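Local atomic coordinates of superoxide dismutase (Candida albicans, PDB entry 4GUN), a protein that converts superoxide into hydrogen peroxide and oxygen at a manganese ion, probably protecting cells from toxic radicals. Residues I167-W172 with K189-V194; K96-S101 with G113-L118; S9-D14 with N79-W84; A135-N140 with G145-V150; A19-P22 with K26-N29. The protein carries 2 engineered substitutions. All coordinates share one frame; numbering follows the deposited sequence.

In the fold
Interactions 1 and 4 are buried in the C-terminal domain and share the antiparallel sheet, since strands 163-170 and 133-140 are neighbours. Interaction 4 is the one with a ladder of backbone hydrogen bonds; interaction 1 is apolar. Interaction 3 is partly buried and belongs to the alpha-hairpin domain. It meets interaction 1 at the manganese, which Asp170 and His80 both bind. Interactions 2 and 5 lie farther out, with centres about 20 Å and 17 Å from the centre of the chain. Each sets a loop against the first turn of a helix, by apolar and CH-pi contact in interaction 2 and by a carboxylate at the helix start and a leucine on an amide in interaction 5.

Interaction 1 (I167-W172 with K189-V194); sequences IAIDAW and KAIWNV. With MN (manganese (II) ion), chain Q.
Ile191 of helix 184-191 is the first residue of its segment to meet strand 163-170. Its CG2 methyl lies 4.3 Å from Ile169 CD1. Ile191 also rests on Phe83 of helix 60-85.

Trp192 follows. With chi1 at -62° its CG lies anti to the carbonyl carbon, and the indole extends to the strand. The six-membered ring does the touching. Trp192 CH2 is 4.3 Å from Ile167 CG2 and 4.4 Å from Ile169 CG1, and both carbons approach the ring obliquely. The indole NE1 is bonded to Asn123 OD1, outside the two segments.

Asn193 turns inward on its own segment. Its ND2 donates to Ala190 O at 2.9 Å, from above the carbonyl plane. Val194 N closes the turn on Ile191 O.

No hydrogen bond joins the two segments; the contact is apolar, between isoleucine side chains and the indole. The residue after Ile169 is Asp170. Its OD2 binds manganese at 2.0 Å, while OD1 accepts from Trp172 N in an Asx turn. His32, His80, His174 and a water complete the metal site typical of iron/manganese superoxide dismutases.

Interaction 2 (K96-S101 with G113-L118); sequences KHPDTS and GSVSNL
Val115 and the His97 ring make a CH-pi contact. Val115 CG1 stands 3.7 Å from the centroid of the imidazole and 9° off the ring normal, so the methyl sits over the middle of the face. Chi1 of Val115 is -179°, which puts CG1 anti to the backbone N and over the face of the ring.

The other methyl makes the apolar contact. Val115 CG2 meets Pro98 CD at 3.7 Å, and the two side chains reach toward each other tip to tip. One valine thus meets both His97 and Pro98. Trp197 of helix 197-205 also packs on Val115 and Pro98, and Ile108 of helix 103-112 lies on Pro98.

No hydrogen bond crosses between the two segments. Ser101 OG donates to Asp99 OD1 at 2.7 Å, from above the carboxylate plane. Asp99 N is itself bonded to Glu201, which ties the loop to helix 197-205. On the helix side, Ser114 OG and Ser116 OG share a bond of 3.0 Å. Leu118 N donates to Ser114 O at 3.3 Å in the first turn.

Ser114 holds the N-cap position; before it Gly113, with positive phi, is the first residue outside helix 103-112. The contact is that of a connecting loop, joining helix 60-85 to helix 103-112, packed against the N-terminal turn of helix 115-127.

Interaction 3 (S9-D14 with N79-W84); sequences SLPKID and NHSLFW. With MN (manganese (II) ion), chain Q.
Ile13 lies over one face of the Trp84 indole. Its CD1 methyl is 3.3 Å from Trp84 CD1 and 3.6 Å from Trp84 CG, a short contact at the CG-CD1 bond rather than over the ring centre. Chi1 of Ile13 is -43°, with CG1 anti to the carbonyl carbon, and this brings CD1 to the face of the indole at its CG-CD1 side.

Pro11 comes at the edge of the same indole, near its plane. Pro11 CG is 4.2 Å from Trp84 CD1. The same carbon is 3.7 Å from Ser81 OG, so the proline ring rests on the helix between the two residues. Ser81 OG is bonded to His77 O in the helix, and its meeting with the proline is plain packing.

The face of Trp84 opposite Ile13 is met by His80 O, 3.1 Å above the ring plane. Farther along the indole, Trp84 CH2 lies at the edge of the His80 imidazole and in its plane. His80 NE2 binds manganese at 2.1 Å, and His80 ND1 is bonded to Gly76 O.

Trp84 NE1 is satisfied by His37 ND1 of helix 26-56. No hydrogen bond spans the two segments. The contact is apolar, and the indole it covers also borders the metal ligand His80, which places it in the second shell of the manganese.

Interaction 4 (A135-N140 with G145-V150); sequences AFIVKN and GALDVV
Phe136 and Val150 form a hydrogen-bonded antiparallel pair. Phe136 N donates to Val150 O at 2.8 Å, and Val150 N returns a bond of 2.9 Å to Phe136 O. Val138 and Asp148 form the next such pair. Val138 N to Asp148 O is 2.8 Å and nearly straight at 170°; Asp148 N to Val138 O is longer, 3.1 Å, and bent to 144°. Asn140 N reaches Ala146 O at 2.9 Å.

Side chains pack on both faces of the ladder. On the face of Phe136, Val138 and Val150, Val138 CG1 meets Val150 CG1 at 3.6 Å, the two valines crossing at about a right angle. Chi1 of Val150 is 65°, which sets CG1 between the backbone N and the carbonyl carbon and points it at Val138. On the other face Ile137 CG2 lies 4.3 Å from Leu147 CD2, and Ile137 also touches Val149.

A second shell covers these faces. Thr122 of helix 115-127 packs on Ile137 and Val149, and Ile158 on Phe136, Val138 and Val150. Lys139 NZ is bonded to Tyr204 O. Leu147 O accepts from Asn143 ND2 of a neighbouring subunit. The two strands make a beta hairpin, with strand 146-153 at one edge and strand 133-140 in the middle of the three-stranded antiparallel sheet in the C-terminal domain of this enzyme family.

Interaction 5 (A19-P22 with K26-N29); sequences ALEP and KEIN
Leu20 lays its side chain against the amide end of Asn29. Leu20 CG is 3.7 Å from Asn29 ND2, and the two side chains cross at about a right angle. ND2 is hydrogen-bonded to Leu17 O, so the leucine covers an amide nitrogen that already has an acceptor. Trp15 packs on both residues, which are buried.

Glu21 makes the polar part. Its OE2 accepts from Lys26 N at 3.1 Å, with an angle of 158° at the hydrogen. The oxygen uses its anti lone pair, the one away from OE1. The glutamate chain is extended beyond CG, with chi2 at 177°, and so spans the gap to the helix. Glu21 OE2 also touches Lys26 CB at 3.5 Å.

Glu27 brings a second carboxylate. Its OE1 is 4.1 Å from Glu21 OE2. A water donates to Glu21 OE2 at 2.6 Å and, weakly, to Glu27 OE1, bridging the two acids.

Lys26 begins helix 26-56, and Ser25 OG takes the N-H of Ile28. A carboxylate at this end probably interacts well with the helix dipole. The dipole and the bridging water may ease the repulsion between the two glutamates.

Interaction 1 (I167-W172 with K189-V194)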
# COMPACT_ATOMS: atom_id res chain seq x y z
N ILE A 167 1.98 -19.09 14.77
CA ILE A 167 2.49 -18.20 15.81
C ILE A 167 2.28 -16.77 15.36
O ILE A 167 2.64 -16.44 14.22
CB ILE A 167 4.01 -18.48 16.11
CG1 ILE A 167 4.24 -19.81 16.86
CG2 ILE A 167 4.71 -17.28 16.83
CD1 ILE A 167 3.76 -19.87 18.36
N ALA A 168 1.73 -15.92 16.25
CA ALA A 168 1.56 -14.50 15.96
C ALA A 168 2.41 -13.72 16.96
O ALA A 168 2.35 -14.00 18.18
CB ALA A 168 0.09 -14.10 16.09
N ILE A 169 3.27 -12.83 16.45
CA ILE A 169 4.15 -11.93 17.22
C ILE A 169 3.82 -10.46 16.92
O ILE A 169 4.09 -9.98 15.82
CB ILE A 169 5.67 -12.18 17.05
CG1 ILE A 169 6.06 -13.67 17.29
CG2 ILE A 169 6.47 -11.23 17.97
CD1 ILE A 169 5.90 -14.17 18.72
N ASP A 170 3.30 -9.75 17.92
CA ASP A 170 2.97 -8.33 17.84
C ASP A 170 4.23 -7.47 17.89
O ASP A 170 4.97 -7.51 18.88
CB ASP A 170 2.03 -7.94 19.01
CG ASP A 170 1.29 -6.63 18.81
OD1 ASP A 170 1.55 -5.94 17.80
OD2 ASP A 170 0.44 -6.31 19.63
N ALA A 171 4.46 -6.68 16.83
CA ALA A 171 5.61 -5.76 16.74
C ALA A 171 5.19 -4.28 16.88
O ALA A 171 6.05 -3.41 16.72
CB ALA A 171 6.37 -5.98 15.44
N TRP A 172 3.87 -3.97 17.18
CA TRP A 172 3.43 -2.57 17.41
C TRP A 172 4.20 -2.02 18.63
O TRP A 172 4.49 -2.78 19.55
CB TRP A 172 1.93 -2.47 17.70
CG TRP A 172 1.03 -2.52 16.49
CD1 TRP A 172 0.91 -3.54 15.60
CD2 TRP A 172 -0.03 -1.59 16.18
NE1 TRP A 172 -0.11 -3.28 14.71
CE2 TRP A 172 -0.70 -2.09 15.04
CE3 TRP A 172 -0.45 -0.36 16.73
CZ2 TRP A 172 -1.76 -1.39 14.42
CZ3 TRP A 172 -1.49 0.33 16.12
CH2 TRP A 172 -2.14 -0.19 14.98
N LYS A 189 13.90 -10.85 21.23
CA LYS A 189 14.71 -11.88 21.88
C LYS A 189 13.95 -12.48 23.09
O LYS A 189 13.74 -13.69 23.16
CB LYS A 189 16.07 -11.28 22.29
CG LYS A 189 17.14 -12.31 22.66
CD LYS A 189 18.52 -11.68 22.88
CE LYS A 189 19.38 -11.59 21.63
NZ LYS A 189 19.92 -12.92 21.21
N ALA A 190 13.46 -11.61 23.99
CA ALA A 190 12.76 -11.98 25.21
C ALA A 190 11.44 -12.74 25.09
O ALA A 190 11.16 -13.58 25.95
CB ALA A 190 12.58 -10.76 26.09
N ILE A 191 10.60 -12.42 24.10
CA ILE A 191 9.25 -13.01 23.95
C ILE A 191 9.23 -14.54 23.78
O ILE A 191 8.27 -15.18 24.20
CB ILE A 191 8.39 -12.27 22.86
CG1 ILE A 191 6.86 -12.58 23.03
CG2 ILE A 191 8.88 -12.56 21.44
CD1 ILE A 191 5.92 -11.59 22.37
N TRP A 192 10.26 -15.12 23.15
CA TRP A 192 10.34 -16.56 22.91
C TRP A 192 10.31 -17.41 24.19
O TRP A 192 9.81 -18.53 24.15
CB TRP A 192 11.51 -16.92 21.99
CG TRP A 192 11.35 -16.29 20.64
CD1 TRP A 192 11.94 -15.15 20.20
CD2 TRP A 192 10.44 -16.69 19.61
NE1 TRP A 192 11.52 -14.86 18.93
CE2 TRP A 192 10.57 -15.78 18.55
CE3 TRP A 192 9.55 -17.78 19.47
CZ2 TRP A 192 9.85 -15.90 17.36
CZ3 TRP A 192 8.79 -17.87 18.31
CH2 TRP A 192 8.95 -16.94 17.27
N ASN A 193 10.73 -16.83 25.33
CA ASN A 193 10.69 -17.43 26.66
C ASN A 193 9.23 -17.65 27.15
O ASN A 193 9.01 -18.47 28.04
CB ASN A 193 11.46 -16.58 27.64
CG ASN A 193 12.92 -16.44 27.32
OD1 ASN A 193 13.70 -17.37 27.48
ND2 ASN A 193 13.33 -15.28 26.83
N VAL A 194 8.24 -16.96 26.56
CA VAL A 194 6.81 -17.12 26.92
C VAL A 194 5.93 -17.56 25.76
O VAL A 194 4.70 -17.48 25.86
CB VAL A 194 6.20 -15.93 27.73
CG1 VAL A 194 6.76 -15.88 29.15
CG2 VAL A 194 6.35 -14.59 27.01
MN MN Q . -1.04 -5.00 20.00
O HOH W 1 -0.93 -4.63 17.87

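Interaction 2 (K96-S101 with G113-L118)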
# COMPACT_ATOMS: atom_id res chain seq x y z
N LYS A 96 8.71 -23.64 26.13
CA LYS A 96 9.06 -25.05 25.87
C LYS A 96 8.93 -25.33 24.38
O LYS A 96 7.85 -25.13 23.82
CB LYS A 96 8.22 -26.03 26.71
N HIS A 97 10.04 -25.71 23.73
CA HIS A 97 10.07 -25.98 22.30
C HIS A 97 9.08 -27.07 21.90
O HIS A 97 8.73 -27.90 22.75
CB HIS A 97 11.49 -26.28 21.83
CG HIS A 97 12.39 -25.08 21.79
ND1 HIS A 97 13.74 -25.20 21.47
CD2 HIS A 97 12.11 -23.77 22.01
CE1 HIS A 97 14.24 -23.98 21.52
NE2 HIS A 97 13.30 -23.08 21.84
N PRO A 98 8.53 -27.08 20.65
CA PRO A 98 7.53 -28.11 20.32
C PRO A 98 8.12 -29.52 20.23
O PRO A 98 9.32 -29.68 19.96
CB PRO A 98 6.90 -27.61 19.01
CG PRO A 98 7.90 -26.71 18.42
CD PRO A 98 8.77 -26.17 19.51
N ASP A 99 7.29 -30.53 20.53
CA ASP A 99 7.69 -31.93 20.48
C ASP A 99 8.05 -32.26 19.03
O ASP A 99 7.25 -32.00 18.13
CB ASP A 99 6.56 -32.83 21.03
CG ASP A 99 6.78 -34.33 20.88
OD1 ASP A 99 5.79 -35.07 20.74
OD2 ASP A 99 7.95 -34.76 20.87
N THR A 100 9.30 -32.74 18.81
CA THR A 100 9.85 -33.05 17.47
C THR A 100 9.13 -34.16 16.71
O THR A 100 9.31 -34.28 15.50
CB THR A 100 11.36 -33.24 17.50
OG1 THR A 100 11.68 -34.18 18.52
CG2 THR A 100 12.10 -31.93 17.71
N SER A 101 8.31 -34.98 17.42
CA SER A 101 7.52 -36.07 16.83
C SER A 101 6.13 -35.57 16.42
O SER A 101 5.44 -36.27 15.68
CB SER A 101 7.42 -37.25 17.79
OG SER A 101 6.62 -36.93 18.91
N GLY A 113 15.81 -27.36 10.38
CA GLY A 113 16.80 -28.10 11.15
C GLY A 113 16.52 -28.05 12.64
O GLY A 113 16.61 -29.08 13.31
N SER A 114 16.14 -26.86 13.15
CA SER A 114 15.86 -26.60 14.58
C SER A 114 14.91 -25.44 14.79
O SER A 114 14.79 -24.56 13.92
CB SER A 114 17.16 -26.28 15.33
OG SER A 114 17.79 -25.12 14.82
N VAL A 115 14.29 -25.41 15.98
CA VAL A 115 13.41 -24.34 16.48
C VAL A 115 14.25 -23.06 16.59
O VAL A 115 13.78 -21.99 16.17
CB VAL A 115 12.78 -24.71 17.85
CG1 VAL A 115 11.85 -23.61 18.36
CG2 VAL A 115 12.02 -26.02 17.75
N SER A 116 15.50 -23.17 17.12
CA SER A 116 16.40 -22.04 17.25
C SER A 116 16.64 -21.33 15.92
O SER A 116 16.62 -20.10 15.90
CB SER A 116 17.70 -22.44 17.93
OG SER A 116 18.39 -23.40 17.16
N ASN A 117 16.79 -22.09 14.81
CA ASN A 117 17.00 -21.52 13.47
C ASN A 117 15.75 -20.80 12.98
O ASN A 117 15.84 -19.73 12.40
CB ASN A 117 17.46 -22.58 12.46
CG ASN A 117 17.92 -22.03 11.12
OD1 ASN A 117 18.43 -20.90 11.01
ND2 ASN A 117 17.79 -22.83 10.06
N LEU A 118 14.58 -21.39 13.23
CA LEU A 118 13.29 -20.80 12.90
C LEU A 118 13.07 -19.50 13.71
O LEU A 118 12.63 -18.49 13.14
CB LEU A 118 12.17 -21.82 13.16
CG LEU A 118 10.72 -21.33 13.02
CD1 LEU A 118 10.44 -20.69 11.60
CD2 LEU A 118 9.74 -22.42 13.35

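Interaction 3 (S9-D14 with N79-W84)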
# COMPACT_ATOMS: atom_id res chain seq x y z
N SER A 9 -16.65 -10.24 21.11
CA SER A 9 -16.37 -9.85 22.49
C SER A 9 -14.93 -10.11 22.85
O SER A 9 -14.23 -10.83 22.13
CB SER A 9 -17.35 -10.54 23.44
OG SER A 9 -17.22 -11.95 23.40
N LEU A 10 -14.46 -9.48 23.92
CA LEU A 10 -13.09 -9.65 24.38
C LEU A 10 -12.92 -11.09 24.86
O LEU A 10 -13.72 -11.52 25.69
CB LEU A 10 -12.79 -8.66 25.52
CG LEU A 10 -11.34 -8.58 26.01
CD1 LEU A 10 -10.47 -7.87 25.00
CD2 LEU A 10 -11.27 -7.84 27.35
N PRO A 11 -11.94 -11.88 24.35
CA PRO A 11 -11.78 -13.26 24.84
C PRO A 11 -11.24 -13.31 26.27
O PRO A 11 -10.63 -12.35 26.75
CB PRO A 11 -10.79 -13.87 23.85
CG PRO A 11 -9.92 -12.71 23.45
CD PRO A 11 -10.89 -11.54 23.36
N LYS A 12 -11.47 -14.44 26.95
CA LYS A 12 -10.98 -14.69 28.30
C LYS A 12 -9.51 -15.09 28.16
O LYS A 12 -9.19 -15.86 27.24
CB LYS A 12 -11.80 -15.82 28.95
N ILE A 13 -8.63 -14.55 29.01
CA ILE A 13 -7.17 -14.83 28.95
C ILE A 13 -6.78 -15.95 29.93
O ILE A 13 -7.05 -15.83 31.11
CB ILE A 13 -6.34 -13.53 29.20
CG1 ILE A 13 -6.90 -12.30 28.43
CG2 ILE A 13 -4.85 -13.75 28.95
CD1 ILE A 13 -6.84 -12.32 26.90
N ASP A 14 -6.11 -17.00 29.43
CA ASP A 14 -5.70 -18.21 30.18
C ASP A 14 -4.48 -18.03 31.12
O ASP A 14 -3.89 -19.02 31.56
CB ASP A 14 -5.49 -19.41 29.23
CG ASP A 14 -6.52 -19.56 28.12
OD1 ASP A 14 -7.74 -19.35 28.39
OD2 ASP A 14 -6.13 -19.94 26.99
N ASN A 79 -5.79 -10.88 15.34
CA ASN A 79 -4.35 -10.89 15.68
C ASN A 79 -4.10 -10.99 17.19
O ASN A 79 -3.30 -11.82 17.63
CB ASN A 79 -3.63 -9.68 15.09
CG ASN A 79 -3.47 -9.71 13.58
OD1 ASN A 79 -3.51 -10.78 12.95
ND2 ASN A 79 -3.26 -8.55 12.95
N HIS A 80 -4.79 -10.14 17.99
CA HIS A 80 -4.64 -10.16 19.44
C HIS A 80 -5.13 -11.48 20.07
O HIS A 80 -4.41 -12.02 20.90
CB HIS A 80 -5.22 -8.90 20.08
CG HIS A 80 -4.36 -7.68 19.83
ND1 HIS A 80 -4.53 -6.91 18.69
CD2 HIS A 80 -3.31 -7.20 20.52
CE1 HIS A 80 -3.61 -5.96 18.77
NE2 HIS A 80 -2.88 -6.07 19.86
N SER A 81 -6.26 -12.04 19.59
CA SER A 81 -6.80 -13.34 20.05
C SER A 81 -5.79 -14.47 19.81
O SER A 81 -5.62 -15.33 20.69
CB SER A 81 -8.12 -13.68 19.36
OG SER A 81 -9.15 -12.81 19.81
N LEU A 82 -5.11 -14.46 18.64
CA LEU A 82 -4.05 -15.43 18.31
C LEU A 82 -2.88 -15.21 19.25
O LEU A 82 -2.30 -16.16 19.76
CB LEU A 82 -3.55 -15.28 16.86
CG LEU A 82 -4.48 -15.70 15.71
CD1 LEU A 82 -4.09 -15.00 14.42
CD2 LEU A 82 -4.48 -17.23 15.51
N PHE A 83 -2.53 -13.94 19.49
CA PHE A 83 -1.40 -13.56 20.34
C PHE A 83 -1.55 -14.08 21.77
O PHE A 83 -0.66 -14.81 22.23
CB PHE A 83 -1.18 -12.04 20.30
CG PHE A 83 0.10 -11.51 20.89
CD1 PHE A 83 1.34 -11.97 20.44
CD2 PHE A 83 0.08 -10.48 21.82
CE1 PHE A 83 2.53 -11.45 20.96
CE2 PHE A 83 1.28 -9.94 22.33
CZ PHE A 83 2.49 -10.44 21.91
N TRP A 84 -2.68 -13.80 22.44
CA TRP A 84 -2.88 -14.26 23.82
C TRP A 84 -2.83 -15.79 23.95
O TRP A 84 -2.33 -16.30 24.96
CB TRP A 84 -4.16 -13.71 24.47
CG TRP A 84 -4.55 -12.28 24.15
CD1 TRP A 84 -5.78 -11.85 23.77
CD2 TRP A 84 -3.72 -11.11 24.26
NE1 TRP A 84 -5.79 -10.48 23.65
CE2 TRP A 84 -4.52 -10.00 23.89
CE3 TRP A 84 -2.37 -10.89 24.58
CZ2 TRP A 84 -4.01 -8.70 23.82
CZ3 TRP A 84 -1.88 -9.59 24.55
CH2 TRP A 84 -2.68 -8.52 24.12
MN MN Q . -1.04 -5.00 20.00
O HOH W 1 -0.93 -4.63 17.87

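Interaction 4 (A135-N140 with G145-V150)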
# COMPACT_ATOMS: atom_id res chain seq x y z
N ALA A 135 4.61 -10.41 12.82
CA ALA A 135 5.29 -11.52 12.14
C ALA A 135 4.50 -12.78 12.46
O ALA A 135 3.97 -12.93 13.57
CB ALA A 135 6.73 -11.68 12.59
N PHE A 136 4.36 -13.67 11.46
CA PHE A 136 3.65 -14.91 11.66
C PHE A 136 4.46 -16.07 11.11
O PHE A 136 5.03 -15.97 10.03
CB PHE A 136 2.27 -14.92 10.95
CG PHE A 136 1.26 -13.87 11.34
CD1 PHE A 136 0.24 -14.16 12.23
CD2 PHE A 136 1.26 -12.62 10.72
CE1 PHE A 136 -0.72 -13.20 12.56
CE2 PHE A 136 0.29 -11.66 11.04
CZ PHE A 136 -0.69 -11.96 11.95
N ILE A 137 4.43 -17.19 11.83
CA ILE A 137 4.91 -18.48 11.35
C ILE A 137 3.61 -19.04 10.77
O ILE A 137 2.59 -19.06 11.48
CB ILE A 137 5.48 -19.38 12.49
CG1 ILE A 137 6.84 -18.81 12.96
CG2 ILE A 137 5.65 -20.81 11.96
CD1 ILE A 137 7.37 -19.35 14.30
N VAL A 138 3.61 -19.38 9.46
CA VAL A 138 2.37 -19.83 8.79
C VAL A 138 2.54 -21.20 8.17
O VAL A 138 3.64 -21.56 7.79
CB VAL A 138 1.85 -18.81 7.71
CG1 VAL A 138 1.66 -17.41 8.27
CG2 VAL A 138 2.74 -18.77 6.47
N LYS A 139 1.43 -21.95 8.04
CA LYS A 139 1.42 -23.25 7.34
C LYS A 139 0.63 -23.05 6.05
O LYS A 139 -0.47 -22.50 6.07
CB LYS A 139 0.77 -24.35 8.22
CG LYS A 139 0.43 -25.65 7.48
CD LYS A 139 -0.51 -26.50 8.31
CE LYS A 139 -0.60 -27.94 7.81
NZ LYS A 139 -1.71 -28.68 8.51
N ASN A 140 1.17 -23.54 4.93
CA ASN A 140 0.47 -23.43 3.65
C ASN A 140 -0.14 -24.79 3.34
O ASN A 140 0.58 -25.77 3.21
CB ASN A 140 1.44 -22.95 2.55
CG ASN A 140 0.82 -22.59 1.22
OD1 ASN A 140 -0.18 -23.15 0.80
ND2 ASN A 140 1.40 -21.63 0.53
N GLY A 145 1.83 -28.50 3.22
CA GLY A 145 1.86 -28.07 4.62
C GLY A 145 3.16 -27.37 4.99
O GLY A 145 3.57 -27.44 6.15
N ALA A 146 3.80 -26.69 4.02
CA ALA A 146 5.08 -25.99 4.24
C ALA A 146 4.93 -24.75 5.11
O ALA A 146 3.99 -23.97 4.97
CB ALA A 146 5.73 -25.61 2.93
N LEU A 147 5.91 -24.56 5.98
CA LEU A 147 5.98 -23.44 6.88
C LEU A 147 6.72 -22.30 6.19
O LEU A 147 7.56 -22.53 5.31
CB LEU A 147 6.76 -23.84 8.15
CG LEU A 147 6.11 -24.89 9.06
CD1 LEU A 147 7.12 -25.38 10.08
CD2 LEU A 147 4.83 -24.35 9.75
N ASP A 148 6.41 -21.07 6.61
CA ASP A 148 7.08 -19.87 6.13
C ASP A 148 6.91 -18.80 7.19
O ASP A 148 6.03 -18.93 8.04
CB ASP A 148 6.51 -19.40 4.78
CG ASP A 148 7.35 -18.37 4.00
OD1 ASP A 148 8.61 -18.34 4.19
OD2 ASP A 148 6.77 -17.62 3.19
N VAL A 149 7.79 -17.79 7.19
CA VAL A 149 7.68 -16.67 8.12
C VAL A 149 7.28 -15.47 7.25
O VAL A 149 7.96 -15.20 6.25
CB VAL A 149 8.97 -16.39 8.96
CG1 VAL A 149 8.69 -15.33 10.04
CG2 VAL A 149 9.51 -17.66 9.62
N VAL A 150 6.16 -14.80 7.60
CA VAL A 150 5.62 -13.64 6.87
C VAL A 150 5.38 -12.45 7.83
O VAL A 150 5.26 -12.65 9.03
CB VAL A 150 4.33 -14.03 6.07
CG1 VAL A 150 3.19 -14.41 6.99
CG2 VAL A 150 3.87 -12.92 5.12

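Interaction 5 (A19-P22 with K26-N29)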
# COMPACT_ATOMS: atom_id res chain seq x y z
N ALA A 19 1.88 -12.78 34.90
CA ALA A 19 2.44 -14.12 34.71
C ALA A 19 3.50 -14.25 33.61
O ALA A 19 4.21 -15.26 33.59
CB ALA A 19 1.31 -15.13 34.53
N LEU A 20 3.64 -13.23 32.72
CA LEU A 20 4.64 -13.21 31.64
C LEU A 20 5.93 -12.49 32.05
O LEU A 20 6.90 -12.46 31.28
CB LEU A 20 4.07 -12.64 30.31
CG LEU A 20 2.69 -13.20 29.81
CD1 LEU A 20 2.47 -12.83 28.35
CD2 LEU A 20 2.60 -14.74 29.97
N GLU A 21 5.96 -11.92 33.28
CA GLU A 21 7.13 -11.23 33.85
C GLU A 21 8.28 -12.24 34.03
O GLU A 21 7.98 -13.40 34.33
CB GLU A 21 6.76 -10.57 35.19
CG GLU A 21 5.94 -9.31 34.96
CD GLU A 21 5.45 -8.58 36.20
OE1 GLU A 21 5.79 -9.01 37.33
OE2 GLU A 21 4.73 -7.58 36.03
N PRO A 22 9.57 -11.89 33.79
CA PRO A 22 10.11 -10.55 33.46
C PRO A 22 10.14 -10.19 31.97
O PRO A 22 10.73 -9.19 31.61
CB PRO A 22 11.53 -10.61 34.05
CG PRO A 22 11.94 -12.05 33.81
CD PRO A 22 10.67 -12.87 33.96
N LYS A 26 3.14 -6.67 33.58
CA LYS A 26 1.70 -6.58 33.87
C LYS A 26 1.16 -5.27 33.28
O LYS A 26 0.06 -5.24 32.74
CB LYS A 26 1.43 -6.60 35.39
CG LYS A 26 -0.03 -6.38 35.74
CD LYS A 26 -0.39 -6.73 37.16
CE LYS A 26 -1.79 -6.23 37.43
NZ LYS A 26 -2.15 -6.35 38.86
N GLU A 27 1.95 -4.18 33.40
CA GLU A 27 1.60 -2.83 32.96
C GLU A 27 1.29 -2.78 31.46
O GLU A 27 0.22 -2.29 31.08
CB GLU A 27 2.67 -1.80 33.41
CG GLU A 27 2.72 -1.61 34.93
CD GLU A 27 3.01 -2.85 35.76
OE1 GLU A 27 3.92 -3.62 35.36
OE2 GLU A 27 2.26 -3.11 36.73
N ILE A 28 2.15 -3.42 30.63
CA ILE A 28 1.90 -3.58 29.18
C ILE A 28 0.66 -4.46 28.98
O ILE A 28 -0.28 -4.02 28.34
CB ILE A 28 3.13 -4.15 28.40
CG1 ILE A 28 4.27 -3.11 28.34
CG2 ILE A 28 2.72 -4.63 26.98
CD1 ILE A 28 5.65 -3.73 27.99
N ASN A 29 0.63 -5.69 29.56
CA ASN A 29 -0.49 -6.62 29.42
C ASN A 29 -1.86 -6.01 29.79
O ASN A 29 -2.84 -6.20 29.07
CB ASN A 29 -0.22 -7.92 30.20
CG ASN A 29 0.81 -8.84 29.56
OD1 ASN A 29 1.04 -8.81 28.35
ND2 ASN A 29 1.42 -9.72 30.35
O HOH W 2 4.02 -5.92 37.87